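Local coordinates for UPF0141 protein yjdB (Campylobacter jejuni subsp. jejuni HB93-13, PDB 4TN0) that probably transfers phosphoethanolamine to acceptor molecules in the periplasm, as a zinc-binding enzyme of the alkaline phosphatase-like superfamily linked to polymyxin resistance and motility, at residues 208-218 against 257-265. Numbering follows the deposited sequence.
Sequences IKLLKEQKSYE and FWSNDEKLM
The indole of W258 is sandwiched between I208 of helix 186-211 and the backbone N of N260, which lies toward the rim of the opposite face. I208 meets it in a CH-pi contact: CG2 sits over one face, 3.8 Å from the centroid of the six-membered ring of W258 and 16° off the ring normal. With CG1 beside the backbone N of I208, the CG2 methyl is left anti to it and faces the ring, while CD1 covers the pyrrole side near CG. L211 CD1 comes obliquely to W258 CZ3 (3.6 Å), and the bent chain of K212 brings NZ to 3.6 Å from W258 CZ2. In this alkaline phosphatase-like fold, the contact packs a helix against the mixed sheet where strands 218-224 and 252-259 run antiparallel as neighbours. Beyond the end of strand 252-259, N260 uses both ends of its amide: ND2 gives a weak, bent bond to Y217 O (3.4 Å, 131°), and OD1 accepts from the backbone N of S219. The aliphatic part of K215 runs in the opposite sense beside the N260 amide, CD 3.3 Å from N260 ND2. E218 extends past N260, its OE2 3.5 Å from D261 OD2 with the carboxylate planes 86° apart; a salt bridge from K18 to E218 OE1 probably offsets part of any repulsion between the two carboxylates.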
loop_
_atom_site.group_PDB
_atom_site.type_symbol
_atom_site.label_atom_id
_atom_site.label_comp_id
_atom_site.label_asym_id
_atom_site.label_seq_id
_atom_site.Cartn_x
_atom_site.Cartn_y
_atom_site.Cartn_z
ATOM N N ILE A 208 2.617 8.024 -10.854
ATOM C CA ILE A 208 3.564 7.606 -11.875
ATOM C C ILE A 208 3.847 8.762 -12.836
ATOM O O ILE A 208 4.993 9.005 -13.225
ATOM C CB ILE A 208 3.017 6.392 -12.674
ATOM C CG1 ILE A 208 2.943 5.147 -11.794
ATOM C CG2 ILE A 208 3.870 6.084 -13.884
ATOM C CD1 ILE A 208 2.478 3.923 -12.532
ATOM N N LYS A 209 2.786 9.490 -13.180
ATOM C CA LYS A 209 2.825 10.604 -14.129
ATOM C C LYS A 209 3.701 11.739 -13.617
ATOM O O LYS A 209 4.366 12.418 -14.387
ATOM C CB LYS A 209 1.382 11.078 -14.386
ATOM C CG LYS A 209 1.136 12.324 -15.254
ATOM C CD LYS A 209 -0.269 12.163 -15.906
ATOM C CE LYS A 209 -0.976 13.478 -16.253
ATOM N NZ LYS A 209 -0.484 14.641 -15.470
ATOM N N LEU A 210 3.715 11.921 -12.305
ATOM C CA LEU A 210 4.561 12.927 -11.690
ATOM C C LEU A 210 5.979 12.377 -11.548
ATOM O O LEU A 210 6.954 13.133 -11.497
ATOM C CB LEU A 210 3.996 13.353 -10.331
ATOM C CG LEU A 210 2.812 14.338 -10.398
ATOM C CD1 LEU A 210 2.077 14.378 -9.073
ATOM C CD2 LEU A 210 3.218 15.755 -10.834
ATOM N N LEU A 211 6.087 11.051 -11.492
ATOM C CA LEU A 211 7.384 10.393 -11.345
ATOM C C LEU A 211 8.203 10.435 -12.625
ATOM O O LEU A 211 9.440 10.437 -12.583
ATOM C CB LEU A 211 7.205 8.937 -10.896
ATOM C CG LEU A 211 6.852 8.725 -9.422
ATOM C CD1 LEU A 211 6.994 7.258 -9.052
ATOM C CD2 LEU A 211 7.704 9.622 -8.507
ATOM N N LYS A 212 7.521 10.482 -13.764
ATOM C CA LYS A 212 8.223 10.553 -15.040
ATOM C C LYS A 212 8.792 11.954 -15.275
ATOM O O LYS A 212 9.694 12.135 -16.086
ATOM C CB LYS A 212 7.333 10.059 -16.185
ATOM C CG LYS A 212 6.995 8.581 -15.999
ATOM C CD LYS A 212 6.050 8.042 -17.052
ATOM C CE LYS A 212 6.725 6.920 -17.849
ATOM N NZ LYS A 212 6.108 5.565 -17.627
ATOM N N GLU A 213 8.266 12.947 -14.575
ATOM C CA GLU A 213 8.806 14.290 -14.688
ATOM C C GLU A 213 10.011 14.441 -13.778
ATOM O O GLU A 213 10.690 15.468 -13.787
ATOM C CB GLU A 213 7.748 15.299 -14.273
ATOM C CG GLU A 213 6.603 15.499 -15.227
ATOM C CD GLU A 213 5.671 16.555 -14.702
ATOM O OE1 GLU A 213 6.176 17.525 -14.097
ATOM O OE2 GLU A 213 4.444 16.390 -14.840
ATOM N N GLN A 214 10.291 13.404 -12.998
ATOM C CA GLN A 214 11.433 13.438 -12.085
ATOM C C GLN A 214 12.562 12.466 -12.437
ATOM O O GLN A 214 12.871 11.572 -11.644
ATOM C CB GLN A 214 10.958 13.146 -10.653
ATOM C CG GLN A 214 10.025 14.189 -10.065
ATOM C CD GLN A 214 10.741 15.494 -9.790
ATOM O OE1 GLN A 214 11.938 15.489 -9.510
ATOM N NE2 GLN A 214 10.022 16.619 -9.870
ATOM N N LYS A 215 13.167 12.609 -13.616
ATOM C CA LYS A 215 14.160 11.625 -14.067
ATOM C C LYS A 215 15.587 11.990 -13.677
ATOM O O LYS A 215 16.547 11.355 -14.114
ATOM C CB LYS A 215 14.012 11.307 -15.555
ATOM C CG LYS A 215 12.625 10.706 -15.836
ATOM C CD LYS A 215 12.450 9.409 -15.013
ATOM C CE LYS A 215 11.131 8.688 -15.261
ATOM N NZ LYS A 215 10.826 8.458 -16.705
ATOM N N SER A 216 15.719 13.032 -12.868
ATOM C CA SER A 216 16.999 13.327 -12.252
ATOM C C SER A 216 17.257 12.209 -11.225
ATOM O O SER A 216 18.361 12.045 -10.710
ATOM C CB SER A 216 16.980 14.713 -11.604
ATOM O OG SER A 216 18.183 14.999 -10.909
ATOM N N TYR A 217 16.193 11.454 -10.940
ATOM C CA TYR A 217 16.148 10.387 -9.937
ATOM C C TYR A 217 15.763 9.007 -10.484
ATOM O O TYR A 217 15.140 8.877 -11.543
ATOM C CB TYR A 217 15.155 10.740 -8.837
ATOM C CG TYR A 217 15.573 11.846 -7.913
ATOM C CD1 TYR A 217 16.186 11.558 -6.700
ATOM C CD2 TYR A 217 15.337 13.174 -8.233
ATOM C CE1 TYR A 217 16.557 12.560 -5.833
ATOM C CE2 TYR A 217 15.707 14.191 -7.369
ATOM C CZ TYR A 217 16.318 13.875 -6.168
ATOM O OH TYR A 217 16.688 14.877 -5.298
ATOM N N GLU A 218 16.129 7.976 -9.732
ATOM C CA GLU A 218 15.592 6.647 -9.958
ATOM C C GLU A 218 14.334 6.529 -9.085
ATOM O O GLU A 218 14.406 6.590 -7.845
ATOM C CB GLU A 218 16.617 5.567 -9.595
ATOM C CG GLU A 218 16.006 4.302 -8.996
ATOM C CD GLU A 218 17.047 3.317 -8.498
ATOM O OE1 GLU A 218 16.719 2.493 -7.606
ATOM O OE2 GLU A 218 18.191 3.359 -9.009
ATOM N N PHE A 257 3.695 -2.619 -8.331
ATOM C CA PHE A 257 5.001 -1.954 -8.390
ATOM C C PHE A 257 5.271 -1.308 -9.734
ATOM O O PHE A 257 4.937 -1.852 -10.792
ATOM C CB PHE A 257 6.145 -2.933 -8.086
ATOM C CG PHE A 257 7.521 -2.309 -8.193
ATOM C CD1 PHE A 257 7.988 -1.448 -7.209
ATOM C CD2 PHE A 257 8.339 -2.574 -9.283
ATOM C CE1 PHE A 257 9.236 -0.871 -7.309
ATOM C CE2 PHE A 257 9.592 -1.998 -9.384
ATOM C CZ PHE A 257 10.041 -1.148 -8.396
ATOM N N TRP A 258 5.867 -0.127 -9.680
ATOM C CA TRP A 258 6.337 0.520 -10.889
ATOM C C TRP A 258 7.669 1.208 -10.626
ATOM O O TRP A 258 7.902 1.747 -9.542
ATOM C CB TRP A 258 5.311 1.530 -11.407
ATOM C CG TRP A 258 5.779 2.273 -12.614
ATOM C CD1 TRP A 258 5.563 1.930 -13.915
ATOM C CD2 TRP A 258 6.527 3.492 -12.640
ATOM N NE1 TRP A 258 6.139 2.852 -14.751
ATOM C CE2 TRP A 258 6.736 3.824 -13.992
ATOM C CE3 TRP A 258 7.048 4.333 -11.652
ATOM C CZ2 TRP A 258 7.438 4.959 -14.382
ATOM C CZ3 TRP A 258 7.744 5.461 -12.040
ATOM C CH2 TRP A 258 7.934 5.763 -13.393
ATOM N N SER A 259 8.529 1.216 -11.638
ATOM C CA SER A 259 9.793 1.930 -11.554
ATOM C C SER A 259 10.203 2.374 -12.937
ATOM O O SER A 259 9.830 1.742 -13.928
ATOM C CB SER A 259 10.880 1.052 -10.942
ATOM O OG SER A 259 12.051 1.806 -10.711
ATOM N N ASN A 260 10.976 3.456 -13.001
ATOM C CA ASN A 260 11.565 3.896 -14.263
ATOM C C ASN A 260 12.868 3.145 -14.523
ATOM O O ASN A 260 13.313 3.019 -15.666
ATOM C CB ASN A 260 11.818 5.403 -14.240
ATOM C CG ASN A 260 12.594 5.841 -13.017
ATOM O OD1 ASN A 260 13.342 5.056 -12.434
ATOM N ND2 ASN A 260 12.414 7.096 -12.612
ATOM N N ASP A 261 13.445 2.619 -13.446
ATOM C CA ASP A 261 14.542 1.672 -13.526
ATOM C C ASP A 261 13.948 0.338 -13.912
ATOM O O ASP A 261 13.395 -0.363 -13.068
ATOM C CB ASP A 261 15.258 1.590 -12.173
ATOM C CG ASP A 261 16.414 0.597 -12.151
ATOM O OD1 ASP A 261 16.380 -0.436 -12.857
ATOM O OD2 ASP A 261 17.371 0.862 -11.393
ATOM N N GLU A 262 14.085 -0.044 -15.174
ATOM C CA GLU A 262 13.388 -1.236 -15.629
ATOM C C GLU A 262 14.134 -2.519 -15.331
ATOM O O GLU A 262 13.871 -3.557 -15.940
ATOM C CB GLU A 262 12.994 -1.155 -17.104
ATOM C CG GLU A 262 11.612 -0.477 -17.248
ATOM C CD GLU A 262 10.972 -0.658 -18.615
ATOM O OE1 GLU A 262 11.664 -1.146 -19.534
ATOM O OE2 GLU A 262 9.765 -0.331 -18.761
ATOM N N LYS A 263 15.072 -2.456 -14.399
ATOM C CA LYS A 263 15.715 -3.684 -13.978
ATOM C C LYS A 263 14.993 -4.155 -12.714
ATOM O O LYS A 263 14.791 -5.357 -12.490
ATOM C CB LYS A 263 17.203 -3.451 -13.714
ATOM C CG LYS A 263 17.903 -4.641 -13.103
ATOM C CD LYS A 263 18.250 -4.439 -11.646
ATOM C CE LYS A 263 18.980 -5.675 -11.115
ATOM N NZ LYS A 263 19.848 -5.393 -9.939
ATOM N N LEU A 264 14.542 -3.177 -11.936
ATOM C CA LEU A 264 13.642 -3.412 -10.819
ATOM C C LEU A 264 12.308 -3.871 -11.372
ATOM O O LEU A 264 11.710 -4.842 -10.892
ATOM C CB LEU A 264 13.476 -2.144 -9.987
ATOM C CG LEU A 264 14.800 -1.666 -9.400
ATOM C CD1 LEU A 264 14.621 -0.418 -8.541
ATOM C CD2 LEU A 264 15.452 -2.805 -8.620
ATOM N N MET A 265 11.866 -3.175 -12.410
ATOM C CA MET A 265 10.629 -3.506 -13.083
ATOM C C MET A 265 10.593 -4.949 -13.531
ATOM O O MET A 265 9.533 -5.583 -13.500
ATOM C CB MET A 265 10.431 -2.589 -14.291
ATOM C CG MET A 265 8.997 -2.428 -14.707
ATOM S SD MET A 265 8.115 -1.322 -13.599
ATOM C CE MET A 265 6.566 -1.230 -14.487
#